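Local coordinates for protein tryptophan--tRNA ligase (Mycoplasma pneumoniae, PDB 2YY5) that probably catalyses the ATP-dependent attachment of tryptophan to tRNA(Trp), working as a homodimeric class I aminoacyl-tRNA synthetase, at residues 10-18 with 60-68; 41-50 with 131-142. The protein carries 1 engineered substitution. All coordinates share one frame; numbering follows the deposited sequence.

From the N terminus, strand 6-11 runs into the glycine-containing loop of residues 10-18, the first half of contact 1. The chain then returns through strand 37-42, parallel to the first strand, and the turn that follows; these supply residues 41-50 of contact 2. Helix 54-71 comes next, and its residues 60-68 close the first loop by packing on residues 10-18. Contact 2 closes much later, when helix 131-144 meets residues 41-50, so the two loops cross. The strands join them directly: Ile11 N lies 2.9 Å from Phe41 O, and Ile11 O 2.9 Å from Ala43 N, both probable hydrogen bonds. Both contacts border the bound tryptophanyl-adenylate analogue.

Contact 1 of 2, residues 10-18 with 60-68; sequences GIQASGKQH and NNFDLVRTL. With WSA (5'-O-[(L-tryptophylamino)sulfonyl]adenosine), chain J; SO4 (sulfate ion), chain H.
Leu64 reaches into the bend of residues 10-18, touching Ile11, Gln12, Ala13 and Gln17. With CG anti to the backbone N (chi1 -174°), its two methyls part: CD2 lies 3.9 Å from Ile11 CG2 and near Ala13 CA, while CD1 meets Gln17 NE2. That NE2 also donates a weak hydrogen bond to Gln12 O, holding the amide over Leu64. One turn on, Leu68 CD2 meets Ile11 CD1 tip to tip at 3.9 Å. Branched aliphatic residues suit this buried side, which Met26 of helix 19-26 also covers. Small Ala13 lets the backbones approach, its CA 5.4 Å from Asn60 CA and its CB touching Asn60 CB. The loop from Ala13 onward belongs to the predicted 'HIGH' region, and helix 54-71 packs behind it against the parallel sheet of the class I nucleotide-binding fold. A water joins the segments, accepting from Ala13 N and donating to Asn61 OD1. Asn60 holds CG beside its backbone N (chi1 -74°), bringing OD1 near Ser14 CA. Gln12 N donates to the sulfamoyl O1S of the analogue at 2.9 Å, and His18 NE2 donates in its ring plane to O3 of a sulfate, probably from the crystallisation liquor, that Lys205 also binds.

Contact 2 of 2, residues 41-50 with 131-142; sequences FVADLHSITV and GLLTYPALMAGD. With WSA (5'-O-[(L-tryptophylamino)sulfonyl]adenosine), chain J; SO4 (sulfate ion), chain I.
His46 sits as a knob among Tyr135, Leu138, Met139 and Asp142, and its ring is met over both faces and along its edge. With CG anti to the carbonyl carbon (chi1 -76°), the ring comes in beside the helix. Leu138 CD1 packs over one face as a CH-pi contact, 3.8 Å from the ring centroid, while CD1 of the analogue's indole lies over the opposite face, toward its rim. NE2 donates to Asp142 OD2 at 2.9 Å and 169°, although ring and carboxylate are turned 72° apart. A flat donor suits this slot: its edge bonds while both faces pack. OD2 of Asp142, the predicted tryptophan-binding residue, also accepts from indole N11 at 3.3 Å, linking His46 to the analogue; OD1 is hydrogen-bonded to His89 ND1, which probably helps to fix the carboxylate. In this class I tryptophan pocket the Phe41 ring adds an apolar wall, its CZ 3.7 Å from Asp142 CB. Gly131, lacking a side chain, lets CA come within 4.5 Å of Thr49 CA. Tyr94 of the second subunit packs on Thr49 and Leu138. The solvent side is looser: exposed Val50 offers only CG1 to Leu132, and Tyr135 OH donates to a crystallisation sulfate.

Contact 1 of 2, residues 10-18 with 60-68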
loop_
_atom_site.group_PDB
_atom_site.type_symbol
_atom_site.label_atom_id
_atom_site.label_comp_id
_atom_site.label_asym_id
_atom_site.label_seq_id
_atom_site.Cartn_x
_atom_site.Cartn_y
_atom_site.Cartn_z
ATOM N N GLY B 10 10.820 2.502 14.446
ATOM C CA GLY B 10 10.581 3.639 13.586
ATOM C C GLY B 10 10.002 4.805 14.358
ATOM O O GLY B 10 9.226 4.618 15.298
ATOM N N ILE B 11 10.390 6.012 13.968
ATOM C CA ILE B 11 9.894 7.216 14.619
ATOM C C ILE B 11 9.343 8.166 13.571
ATOM O O ILE B 11 9.996 8.446 12.563
ATOM C CB ILE B 11 11.008 7.946 15.401
ATOM C CG1 ILE B 11 11.593 7.019 16.475
ATOM C CG2 ILE B 11 10.443 9.204 16.051
ATOM C CD1 ILE B 11 12.896 7.518 17.076
ATOM N N GLN B 12 8.129 8.649 13.810
ATOM C CA GLN B 12 7.488 9.592 12.902
ATOM C C GLN B 12 8.062 10.976 13.203
ATOM O O GLN B 12 8.267 11.330 14.369
ATOM C CB GLN B 12 5.973 9.594 13.127
ATOM C CG GLN B 12 5.163 8.938 12.021
ATOM C CD GLN B 12 3.667 8.910 12.322
ATOM O OE1 GLN B 12 3.209 8.174 13.203
ATOM N NE2 GLN B 12 2.901 9.722 11.596
ATOM N N ALA B 13 8.338 11.753 12.161
ATOM C CA ALA B 13 8.880 13.092 12.358
ATOM C C ALA B 13 7.730 14.059 12.625
ATOM O O ALA B 13 6.606 13.842 12.166
ATOM C CB ALA B 13 9.680 13.536 11.129
ATOM N N SER B 14 8.025 15.126 13.363
ATOM C CA SER B 14 7.029 16.121 13.713
ATOM C C SER B 14 7.630 17.213 14.590
ATOM O O SER B 14 8.402 16.932 15.513
ATOM C CB SER B 14 5.873 15.456 14.465
ATOM O OG SER B 14 5.031 16.423 15.060
ATOM N N GLY B 15 7.264 18.460 14.307
ATOM C CA GLY B 15 7.763 19.567 15.099
ATOM C C GLY B 15 7.231 19.418 16.505
ATOM O O GLY B 15 7.545 20.203 17.393
ATOM N N LYS B 16 6.419 18.386 16.698
ATOM C CA LYS B 16 5.812 18.100 17.988
ATOM C C LYS B 16 6.539 17.003 18.745
ATOM O O LYS B 16 5.999 16.452 19.707
ATOM C CB LYS B 16 4.349 17.692 17.809
ATOM C CG LYS B 16 3.345 18.669 18.398
ATOM C CD LYS B 16 2.780 19.639 17.365
ATOM C CE LYS B 16 1.632 20.439 17.980
ATOM N NZ LYS B 16 0.776 21.129 16.983
ATOM N N GLN B 17 7.752 16.673 18.307
ATOM C CA GLN B 17 8.552 15.659 18.986
ATOM C C GLN B 17 8.609 16.085 20.463
ATOM O O GLN B 17 8.993 17.221 20.771
ATOM C CB GLN B 17 9.956 15.630 18.383
ATOM C CG GLN B 17 10.522 14.243 18.146
ATOM C CD GLN B 17 9.724 13.444 17.135
ATOM O OE1 GLN B 17 9.120 12.431 17.479
ATOM N NE2 GLN B 17 9.713 13.898 15.883
ATOM N N HIS B 18 8.223 15.184 21.369
ATOM C CA HIS B 18 8.197 15.492 22.803
ATOM C C HIS B 18 8.958 14.508 23.700
ATOM O O HIS B 18 9.477 13.493 23.229
ATOM C CB HIS B 18 6.745 15.576 23.270
ATOM C CG HIS B 18 5.968 14.312 23.057
ATOM N ND1 HIS B 18 6.277 13.129 23.694
ATOM C CD2 HIS B 18 4.894 14.046 22.275
ATOM C CE1 HIS B 18 5.429 12.190 23.317
ATOM N NE2 HIS B 18 4.578 12.720 22.455
ATOM N N ASN B 60 10.674 18.503 8.753
ATOM C CA ASN B 60 10.594 17.603 9.897
ATOM C C ASN B 60 11.489 16.368 9.766
ATOM O O ASN B 60 12.184 16.012 10.721
ATOM C CB ASN B 60 9.141 17.183 10.130
ATOM C CG ASN B 60 8.297 18.299 10.728
ATOM O OD1 ASN B 60 7.075 18.162 10.859
ATOM N ND2 ASN B 60 8.942 19.404 11.107
ATOM N N ASN B 61 11.469 15.712 8.601
ATOM C CA ASN B 61 12.317 14.536 8.382
ATOM C C ASN B 61 13.770 14.923 8.670
ATOM O O ASN B 61 14.518 14.179 9.306
ATOM C CB ASN B 61 12.199 14.017 6.939
ATOM C CG ASN B 61 10.846 13.383 6.647
ATOM O OD1 ASN B 61 10.070 13.097 7.560
ATOM N ND2 ASN B 61 10.564 13.150 5.366
ATOM N N PHE B 62 14.159 16.101 8.201
ATOM C CA PHE B 62 15.501 16.613 8.424
ATOM C C PHE B 62 15.706 16.842 9.928
ATOM O O PHE B 62 16.690 16.389 10.511
ATOM C CB PHE B 62 15.674 17.923 7.635
ATOM C CG PHE B 62 16.820 18.787 8.104
ATOM C CD1 PHE B 62 16.575 20.003 8.733
ATOM C CD2 PHE B 62 18.141 18.398 7.897
ATOM C CE1 PHE B 62 17.630 20.824 9.147
ATOM C CE2 PHE B 62 19.201 19.208 8.307
ATOM C CZ PHE B 62 18.943 20.425 8.932
ATOM N N ASP B 63 14.765 17.537 10.549
ATOM C CA ASP B 63 14.855 17.830 11.971
ATOM C C ASP B 63 14.935 16.589 12.871
ATOM O O ASP B 63 15.601 16.615 13.909
ATOM C CB ASP B 63 13.675 18.705 12.409
ATOM C CG ASP B 63 13.786 20.138 11.907
ATOM O OD1 ASP B 63 14.924 20.642 11.778
ATOM O OD2 ASP B 63 12.732 20.767 11.659
ATOM N N LEU B 64 14.257 15.508 12.488
ATOM C CA LEU B 64 14.294 14.294 13.295
ATOM C C LEU B 64 15.679 13.653 13.248
ATOM O O LEU B 64 16.196 13.224 14.274
ATOM C CB LEU B 64 13.246 13.282 12.819
ATOM C CG LEU B 64 13.076 12.022 13.681
ATOM C CD1 LEU B 64 12.595 12.393 15.077
ATOM C CD2 LEU B 64 12.081 11.104 13.028
ATOM N N VAL B 65 16.277 13.591 12.059
ATOM C CA VAL B 65 17.596 12.998 11.924
ATOM C C VAL B 65 18.594 13.743 12.789
ATOM O O VAL B 65 19.445 13.127 13.428
ATOM C CB VAL B 65 18.092 13.002 10.465
ATOM C CG1 VAL B 65 19.525 12.508 10.403
ATOM C CG2 VAL B 65 17.217 12.091 9.622
ATOM N N ARG B 66 18.497 15.066 12.813
ATOM C CA ARG B 66 19.402 15.846 13.640
ATOM C C ARG B 66 19.186 15.551 15.125
ATOM O O ARG B 66 20.148 15.424 15.883
ATOM C CB ARG B 66 19.230 17.338 13.368
ATOM C CG ARG B 66 19.938 17.812 12.105
ATOM C CD ARG B 66 20.060 19.319 12.099
ATOM N NE ARG B 66 18.765 19.967 12.274
ATOM C CZ ARG B 66 18.606 21.257 12.543
ATOM N NH1 ARG B 66 17.388 21.763 12.685
ATOM N NH2 ARG B 66 19.670 22.041 12.677
ATOM N N THR B 67 17.930 15.431 15.545
ATOM C CA THR B 67 17.639 15.129 16.940
ATOM C C THR B 67 18.233 13.776 17.337
ATOM O O THR B 67 18.872 13.649 18.383
ATOM C CB THR B 67 16.120 15.098 17.208
ATOM O OG1 THR B 67 15.571 16.409 17.020
ATOM C CG2 THR B 67 15.839 14.643 18.631
ATOM N N LEU B 68 18.028 12.767 16.495
ATOM C CA LEU B 68 18.542 11.430 16.774
ATOM C C LEU B 68 20.062 11.414 16.887
ATOM O O LEU B 68 20.625 10.666 17.684
ATOM C CB LEU B 68 18.075 10.445 15.700
ATOM C CG LEU B 68 16.558 10.236 15.663
ATOM C CD1 LEU B 68 16.187 9.252 14.566
ATOM C CD2 LEU B 68 16.090 9.729 17.025
HETATM C CD2 WSA J . 7.157 2.114 14.047
HETATM C CE3 WSA J . 7.764 1.933 15.285
HETATM C CZ3 WSA J . 8.437 0.747 15.551
HETATM C CH2 WSA J . 8.501 -0.251 14.583
HETATM C CZ2 WSA J . 7.892 -0.067 13.347
HETATM C CE2 WSA J . 7.219 1.120 13.081
HETATM N N11 WSA J . 6.578 1.569 12.005
HETATM C CD1 WSA J . 6.120 2.794 12.242
HETATM C CG WSA J . 6.451 3.167 13.476
HETATM C CB WSA J . 6.128 4.510 14.127
HETATM C CA WSA J . 5.235 4.338 15.359
HETATM N NH3 WSA J . 3.986 3.654 14.998
HETATM C C WSA J . 4.917 5.720 15.934
HETATM O O WSA J . 4.075 6.433 15.397
HETATM N NS WSA J . 5.589 6.097 17.016
HETATM S S WSA J . 5.548 7.720 17.171
HETATM O O1S WSA J . 6.169 8.367 15.969
HETATM O O2S WSA J . 4.128 8.192 17.285
HETATM O "O5'" WSA J . 6.293 8.025 18.355
HETATM C "C5'" WSA J . 7.624 7.509 18.473
HETATM C "C4'" WSA J . 7.855 6.631 19.707
HETATM O "O4'" WSA J . 7.519 7.366 20.897
HETATM C "C3'" WSA J . 7.010 5.355 19.728
HETATM O "O3'" WSA J . 7.785 4.274 20.257
HETATM C "C2'" WSA J . 5.904 5.727 20.714
HETATM O "O2'" WSA J . 5.383 4.542 21.323
HETATM C "C1'" WSA J . 6.749 6.488 21.733
HETATM N N9 WSA J . 5.874 7.289 22.623
HETATM C C8 WSA J . 4.946 8.147 22.207
HETATM N N7 WSA J . 4.383 8.742 23.256
HETATM C C5 WSA J . 4.961 8.256 24.353
HETATM C C4 WSA J . 5.904 7.322 23.948
HETATM N N3 WSA J . 6.629 6.680 24.879
HETATM C C2 WSA J . 6.452 6.933 26.165
HETATM N N1 WSA J . 5.564 7.818 26.581
HETATM C C6 WSA J . 4.804 8.496 25.708
HETATM N N6 WSA J . 3.920 9.400 26.130
HETATM S S SO4 H . 2.870 10.635 19.634
HETATM O O1 SO4 H . 2.506 9.240 19.916
HETATM O O2 SO4 H . 2.241 11.063 18.364
HETATM O O3 SO4 H . 2.412 11.488 20.749
HETATM O O4 SO4 H . 4.327 10.741 19.494
HETATM O O HOH W 1 8.257 11.237 9.490
#

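Contact 2 of 2, residues 41-50 with 131-142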
loop_
_atom_site.group_PDB
_atom_site.type_symbol
_atom_site.label_atom_id
_atom_site.label_comp_id
_atom_site.label_asym_id
_atom_site.label_seq_id
_atom_site.Cartn_x
_atom_site.Cartn_y
_atom_site.Cartn_z
ATOM N N PHE B 41 14.511 4.177 11.699
ATOM C CA PHE B 41 14.114 4.948 10.532
ATOM C C PHE B 41 13.072 6.026 10.820
ATOM O O PHE B 41 12.323 5.960 11.804
ATOM C CB PHE B 41 13.593 4.021 9.417
ATOM C CG PHE B 41 12.331 3.279 9.775
ATOM C CD1 PHE B 41 12.383 2.080 10.485
ATOM C CD2 PHE B 41 11.085 3.792 9.416
ATOM C CE1 PHE B 41 11.211 1.399 10.837
ATOM C CE2 PHE B 41 9.905 3.121 9.762
ATOM C CZ PHE B 41 9.970 1.922 10.473
ATOM N N VAL B 42 13.053 7.023 9.946
ATOM C CA VAL B 42 12.113 8.124 10.026
ATOM C C VAL B 42 10.914 7.605 9.245
ATOM O O VAL B 42 10.968 7.476 8.028
ATOM C CB VAL B 42 12.695 9.375 9.341
ATOM C CG1 VAL B 42 11.660 10.504 9.312
ATOM C CG2 VAL B 42 13.956 9.807 10.070
ATOM N N ALA B 43 9.836 7.296 9.952
ATOM C CA ALA B 43 8.646 6.744 9.322
ATOM C C ALA B 43 7.745 7.766 8.595
ATOM O O ALA B 43 6.588 7.969 8.968
ATOM C CB ALA B 43 7.850 5.974 10.369
ATOM N N ASP B 44 8.274 8.378 7.539
ATOM C CA ASP B 44 7.533 9.383 6.777
ATOM C C ASP B 44 6.374 8.844 5.935
ATOM O O ASP B 44 5.607 9.620 5.372
ATOM C CB ASP B 44 8.483 10.182 5.883
ATOM C CG ASP B 44 9.277 9.303 4.927
ATOM O OD1 ASP B 44 9.764 9.846 3.915
ATOM O OD2 ASP B 44 9.428 8.084 5.187
ATOM N N LEU B 45 6.252 7.525 5.836
ATOM C CA LEU B 45 5.152 6.924 5.086
ATOM C C LEU B 45 3.937 6.852 6.011
ATOM O O LEU B 45 2.802 6.723 5.557
ATOM C CB LEU B 45 5.539 5.526 4.581
ATOM C CG LEU B 45 6.657 5.511 3.527
ATOM C CD1 LEU B 45 6.965 4.087 3.136
ATOM C CD2 LEU B 45 6.246 6.315 2.299
ATOM N N HIS B 46 4.193 6.952 7.313
ATOM C CA HIS B 46 3.148 6.928 8.332
ATOM C C HIS B 46 2.637 8.339 8.562
ATOM O O HIS B 46 1.492 8.542 8.955
ATOM C CB HIS B 46 3.696 6.346 9.640
ATOM C CG HIS B 46 3.855 4.859 9.606
ATOM N ND1 HIS B 46 2.802 3.996 9.817
ATOM C CD2 HIS B 46 4.923 4.082 9.309
ATOM C CE1 HIS B 46 3.214 2.754 9.647
ATOM N NE2 HIS B 46 4.496 2.776 9.338
ATOM N N SER B 47 3.495 9.317 8.293
ATOM C CA SER B 47 3.145 10.720 8.475
ATOM C C SER B 47 2.138 11.214 7.441
ATOM O O SER B 47 1.231 11.984 7.767
ATOM C CB SER B 47 4.407 11.582 8.415
ATOM O OG SER B 47 5.282 11.225 9.457
ATOM N N ILE B 48 2.300 10.769 6.197
ATOM C CA ILE B 48 1.397 11.180 5.130
ATOM C C ILE B 48 0.072 10.414 5.114
ATOM O O ILE B 48 -0.625 10.412 4.103
ATOM C CB ILE B 48 2.054 11.038 3.741
ATOM C CG1 ILE B 48 2.355 9.570 3.441
ATOM C CG2 ILE B 48 3.332 11.855 3.677
ATOM C CD1 ILE B 48 2.724 9.337 1.986
ATOM N N THR B 49 -0.275 9.749 6.214
ATOM C CA THR B 49 -1.546 9.038 6.257
ATOM C C THR B 49 -2.655 10.034 6.592
ATOM O O THR B 49 -3.833 9.693 6.570
ATOM C CB THR B 49 -1.550 7.859 7.276
ATOM O OG1 THR B 49 -1.103 8.305 8.560
ATOM C CG2 THR B 49 -0.656 6.729 6.781
ATOM N N VAL B 50 -2.263 11.266 6.906
ATOM C CA VAL B 50 -3.213 12.344 7.190
ATOM C C VAL B 50 -2.761 13.558 6.377
ATOM O O VAL B 50 -1.620 13.605 5.917
ATOM C CB VAL B 50 -3.263 12.737 8.710
ATOM C CG1 VAL B 50 -3.952 11.650 9.518
ATOM C CG2 VAL B 50 -1.864 12.981 9.244
ATOM N N GLY B 131 -5.429 5.768 4.828
ATOM C CA GLY B 131 -4.165 5.477 5.480
ATOM C C GLY B 131 -4.287 5.306 6.978
ATOM O O GLY B 131 -3.446 4.667 7.605
ATOM N N LEU B 132 -5.335 5.875 7.558
ATOM C CA LEU B 132 -5.542 5.773 8.994
ATOM C C LEU B 132 -5.966 4.375 9.407
ATOM O O LEU B 132 -5.688 3.940 10.519
ATOM C CB LEU B 132 -6.586 6.794 9.446
ATOM C CG LEU B 132 -6.019 8.021 10.165
ATOM C CD1 LEU B 132 -4.750 8.485 9.484
ATOM C CD2 LEU B 132 -7.061 9.125 10.185
ATOM N N LEU B 133 -6.629 3.668 8.503
ATOM C CA LEU B 133 -7.089 2.316 8.781
ATOM C C LEU B 133 -5.985 1.290 8.515
ATOM O O LEU B 133 -5.814 0.322 9.265
ATOM C CB LEU B 133 -8.275 1.986 7.875
ATOM C CG LEU B 133 -9.371 1.012 8.328
ATOM C CD1 LEU B 133 -10.100 0.526 7.088
ATOM C CD2 LEU B 133 -8.804 -0.164 9.087
ATOM N N THR B 134 -5.229 1.526 7.446
ATOM C CA THR B 134 -4.198 0.598 7.010
ATOM C C THR B 134 -2.781 0.702 7.536
ATOM O O THR B 134 -2.045 -0.282 7.463
ATOM C CB THR B 134 -4.092 0.591 5.474
ATOM O OG1 THR B 134 -3.638 1.876 5.025
ATOM C CG2 THR B 134 -5.445 0.278 4.842
ATOM N N TYR B 135 -2.380 1.854 8.065
ATOM C CA TYR B 135 -0.998 1.968 8.518
ATOM C C TYR B 135 -0.503 0.872 9.476
ATOM O O TYR B 135 0.691 0.551 9.492
ATOM C CB TYR B 135 -0.705 3.373 9.087
ATOM C CG TYR B 135 -1.206 3.671 10.479
ATOM C CD1 TYR B 135 -2.484 4.189 10.692
ATOM C CD2 TYR B 135 -0.381 3.472 11.587
ATOM C CE1 TYR B 135 -2.933 4.505 11.978
ATOM C CE2 TYR B 135 -0.815 3.781 12.870
ATOM C CZ TYR B 135 -2.091 4.298 13.059
ATOM O OH TYR B 135 -2.517 4.597 14.329
ATOM N N PRO B 136 -1.398 0.281 10.285
ATOM C CA PRO B 136 -0.821 -0.753 11.150
ATOM C C PRO B 136 -0.302 -1.988 10.401
ATOM O O PRO B 136 0.404 -2.814 10.971
ATOM C CB PRO B 136 -1.948 -1.065 12.148
ATOM C CG PRO B 136 -3.183 -0.463 11.541
ATOM C CD PRO B 136 -2.691 0.748 10.810
ATOM N N ALA B 137 -0.644 -2.106 9.124
ATOM C CA ALA B 137 -0.168 -3.222 8.314
ATOM C C ALA B 137 1.184 -2.806 7.729
ATOM O O ALA B 137 2.063 -3.645 7.483
ATOM C CB ALA B 137 -1.165 -3.537 7.194
ATOM N N LEU B 138 1.335 -1.503 7.501
ATOM C CA LEU B 138 2.582 -0.955 6.983
ATOM C C LEU B 138 3.618 -1.201 8.072
ATOM O O LEU B 138 4.750 -1.594 7.798
ATOM C CB LEU B 138 2.468 0.555 6.765
ATOM C CG LEU B 138 3.178 1.169 5.552
ATOM C CD1 LEU B 138 3.520 2.614 5.874
ATOM C CD2 LEU B 138 4.433 0.381 5.182
ATOM N N MET B 139 3.210 -0.973 9.315
ATOM C CA MET B 139 4.099 -1.160 10.453
ATOM C C MET B 139 4.584 -2.593 10.516
ATOM O O MET B 139 5.780 -2.847 10.629
ATOM C CB MET B 139 3.401 -0.793 11.770
ATOM C CG MET B 139 4.375 -0.673 12.927
ATOM S SD MET B 139 3.721 0.163 14.374
ATOM C CE MET B 139 4.770 -0.497 15.600
ATOM N N ALA B 140 3.646 -3.526 10.438
ATOM C CA ALA B 140 3.963 -4.946 10.473
ATOM C C ALA B 140 5.042 -5.233 9.434
ATOM O O ALA B 140 6.004 -5.954 9.698
ATOM C CB ALA B 140 2.708 -5.760 10.169
ATOM N N GLY B 141 4.879 -4.648 8.252
ATOM C CA GLY B 141 5.846 -4.843 7.190
ATOM C C GLY B 141 7.184 -4.205 7.500
ATOM O O GLY B 141 8.232 -4.798 7.234
ATOM N N ASP B 142 7.161 -2.999 8.063
ATOM C CA ASP B 142 8.404 -2.312 8.404
ATOM C C ASP B 142 9.213 -3.197 9.342
ATOM O O ASP B 142 10.432 -3.267 9.241
ATOM C CB ASP B 142 8.135 -0.971 9.104
ATOM C CG ASP B 142 7.307 -0.003 8.256
ATOM O OD1 ASP B 142 7.543 0.116 7.028
ATOM O OD2 ASP B 142 6.423 0.658 8.842
HETATM C CD2 WSA J . 7.157 2.114 14.047
HETATM C CE3 WSA J . 7.764 1.933 15.285
HETATM C CZ3 WSA J . 8.437 0.747 15.551
HETATM C CH2 WSA J . 8.501 -0.251 14.583
HETATM C CZ2 WSA J . 7.892 -0.067 13.347
HETATM C CE2 WSA J . 7.219 1.120 13.081
HETATM N N11 WSA J . 6.578 1.569 12.005
HETATM C CD1 WSA J . 6.120 2.794 12.242
HETATM C CG WSA J . 6.451 3.167 13.476
HETATM C CB WSA J . 6.128 4.510 14.127
HETATM C CA WSA J . 5.235 4.338 15.359
HETATM N NH3 WSA J . 3.986 3.654 14.998
HETATM C C WSA J . 4.917 5.720 15.934
HETATM O O WSA J . 4.075 6.433 15.397
HETATM N NS WSA J . 5.589 6.097 17.016
HETATM S S WSA J . 5.548 7.720 17.171
HETATM O O1S WSA J . 6.169 8.367 15.969
HETATM O O2S WSA J . 4.128 8.192 17.285
HETATM O "O5'" WSA J . 6.293 8.025 18.355
HETATM C "C5'" WSA J . 7.624 7.509 18.473
HETATM C "C4'" WSA J . 7.855 6.631 19.707
HETATM O "O4'" WSA J . 7.519 7.366 20.897
HETATM C "C3'" WSA J . 7.010 5.355 19.728
HETATM O "O3'" WSA J . 7.785 4.274 20.257
HETATM C "C2'" WSA J . 5.904 5.727 20.714
HETATM O "O2'" WSA J . 5.383 4.542 21.323
HETATM C "C1'" WSA J . 6.749 6.488 21.733
HETATM N N9 WSA J . 5.874 7.289 22.623
HETATM C C8 WSA J . 4.946 8.147 22.207
HETATM N N7 WSA J . 4.383 8.742 23.256
HETATM C C5 WSA J . 4.961 8.256 24.353
HETATM C C4 WSA J . 5.904 7.322 23.948
HETATM N N3 WSA J . 6.629 6.680 24.879
HETATM C C2 WSA J . 6.452 6.933 26.165
HETATM N N1 WSA J . 5.564 7.818 26.581
HETATM C C6 WSA J . 4.804 8.496 25.708
HETATM N N6 WSA J . 3.920 9.400 26.130
HETATM S S SO4 I . 0.485 5.380 16.090
HETATM O O1 SO4 I . -0.739 4.588 16.245
HETATM O O2 SO4 I . 1.644 4.555 16.473
HETATM O O3 SO4 I . 0.625 5.793 14.677
HETATM O O4 SO4 I . 0.396 6.570 16.954
#